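Local coordinates for protein relik capsid n-terminal domain (Oryctolagus cuniculus, PDB 2XGU) that probably helps build the lentiviral capsid shell, as the N-terminal domain of the capsid protein of an ancient endogenous rabbit retrovirus, at residues A[78-81]-A[82-86]. Residues are numbered along the deposited sequence; the frame is centred on the assembly and turned at random.
Sequences IAWD and EMHPP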
loop_
_atom_site.group_PDB
_atom_site.type_symbol
_atom_site.label_atom_id
_atom_site.label_comp_id
_atom_site.label_asym_id
_atom_site.label_seq_id
_atom_site.Cartn_x
_atom_site.Cartn_y
_atom_site.Cartn_z
ATOM N N ILE A 78 12.358 8.701 0.975
ATOM C CA ILE A 78 13.750 8.599 0.526
ATOM C C ILE A 78 13.832 8.128 -0.932
ATOM O O ILE A 78 14.575 8.688 -1.742
ATOM C CB ILE A 78 14.570 7.674 1.447
ATOM C CG1 ILE A 78 14.671 8.305 2.836
ATOM C CG2 ILE A 78 15.962 7.427 0.860
ATOM C CD1 ILE A 78 15.329 7.430 3.877
ATOM N N ALA A 79 13.050 7.108 -1.272
ATOM C CA ALA A 79 13.007 6.619 -2.644
ATOM C C ALA A 79 12.504 7.698 -3.602
ATOM O O ALA A 79 13.055 7.874 -4.701
ATOM C CB ALA A 79 12.127 5.386 -2.728
ATOM N N TRP A 80 11.463 8.413 -3.185
ATOM C CA TRP A 80 10.883 9.467 -4.010
ATOM C C TRP A 80 11.926 10.532 -4.341
ATOM O O TRP A 80 12.091 10.913 -5.490
ATOM C CB TRP A 80 9.672 10.111 -3.310
ATOM C CG TRP A 80 9.077 11.216 -4.138
ATOM C CD1 TRP A 80 9.318 12.564 -4.023
ATOM C CD2 TRP A 80 8.168 11.063 -5.228
ATOM N NE1 TRP A 80 8.608 13.251 -4.978
ATOM C CE2 TRP A 80 7.884 12.353 -5.722
ATOM C CE3 TRP A 80 7.549 9.958 -5.823
ATOM C CZ2 TRP A 80 7.019 12.569 -6.797
ATOM C CZ3 TRP A 80 6.692 10.172 -6.893
ATOM C CH2 TRP A 80 6.435 11.468 -7.366
ATOM N N ASP A 81 12.633 11.006 -3.326
ATOM C CA ASP A 81 13.565 12.107 -3.523
ATOM C C ASP A 81 14.755 11.711 -4.406
ATOM O O ASP A 81 15.294 12.534 -5.148
ATOM C CB ASP A 81 14.023 12.656 -2.165
ATOM C CG ASP A 81 12.922 13.414 -1.430
ATOM O OD1 ASP A 81 11.991 13.927 -2.093
ATOM O OD2 ASP A 81 13.005 13.517 -0.182
ATOM N N GLU A 82 15.165 10.448 -4.332
ATOM C CA GLU A 82 16.232 9.967 -5.201
ATOM C C GLU A 82 15.806 9.992 -6.667
ATOM O O GLU A 82 16.614 10.319 -7.543
ATOM C CB GLU A 82 16.699 8.566 -4.793
ATOM C CG GLU A 82 17.770 7.981 -5.708
ATOM C CD GLU A 82 18.365 6.695 -5.161
ATOM O OE1 GLU A 82 17.632 5.687 -5.068
ATOM O OE2 GLU A 82 19.558 6.694 -4.811
ATOM N N MET A 83 14.543 9.665 -6.929
ATOM C CA MET A 83 14.040 9.623 -8.301
ATOM C C MET A 83 13.573 10.987 -8.823
ATOM O O MET A 83 13.420 11.178 -10.033
ATOM C CB MET A 83 12.903 8.603 -8.416
ATOM C CG MET A 83 13.312 7.190 -8.043
ATOM S SD MET A 83 14.659 6.577 -9.072
ATOM C CE MET A 83 13.910 6.686 -10.696
ATOM N N HIS A 84 13.352 11.936 -7.916
ATOM C CA HIS A 84 12.796 13.233 -8.292
ATOM C C HIS A 84 13.515 14.398 -7.631
ATOM O O HIS A 84 13.065 14.895 -6.603
ATOM C CB HIS A 84 11.309 13.307 -7.923
ATOM C CG HIS A 84 10.465 12.280 -8.608
ATOM N ND1 HIS A 84 10.202 11.045 -8.059
ATOM C CD2 HIS A 84 9.842 12.301 -9.810
ATOM C CE1 HIS A 84 9.443 10.351 -8.891
ATOM N NE2 HIS A 84 9.212 11.090 -9.959
ATOM N N PRO A 85 14.623 14.856 -8.231
ATOM C CA PRO A 85 15.301 16.050 -7.714
ATOM C C PRO A 85 14.403 17.274 -7.866
ATOM O O PRO A 85 13.582 17.308 -8.782
ATOM C CB PRO A 85 16.527 16.192 -8.627
ATOM C CG PRO A 85 16.617 14.916 -9.416
ATOM C CD PRO A 85 15.249 14.335 -9.459
ATOM N N PRO A 86 14.563 18.273 -6.985
ATOM C CA PRO A 86 13.746 19.492 -7.001
ATOM C C PRO A 86 14.190 20.469 -8.083
ATOM O O PRO A 86 15.394 20.655 -8.273
ATOM C CB PRO A 86 13.995 20.108 -5.616
ATOM C CG PRO A 86 14.981 19.216 -4.913
ATOM C CD PRO A 86 15.580 18.305 -5.926
#
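His84 ND1 donates to the carbonyl oxygen of Trp80, 3.2 Å from ND1 to O with an N-H...O angle of 148°, at the C-terminal end of helix 63-83 in this mainly helical retroviral capsid domain. The carbonyl oxygen lies at the edge of the imidazole, close to its plane, and also takes weak bonds from the backbone N of Met83 and of His84. Regular i to i+4 bonds precede it, from Glu82 N to Ile78 O and from Met83 N to Ala79 O, 3.2 Å each; His84 is the first residue to leave helical geometry. The bond through ND1 helps fix the imidazole's rotation, and the ring lies face-to-face on the indole of Trp80, its centroid 3.8 Å from that of the six-membered ring, planes at 21°. Trp80 reaches this position with CG anti to its backbone N (chi1 179°), while His84 CB sits over the five-membered ring in a CH-pi contact. Outside, the indole NE1 hydrogen-bonds Leu97 O and its ring meets Trp127 of helix 118-134 edge-to-face, while Asp81 OD2 hydrogen-bonds Ser99 OG at the start of helix 99-102. The tightest touch within the stack is His84 CE1 on Trp80 CZ3, at 3.4 Å.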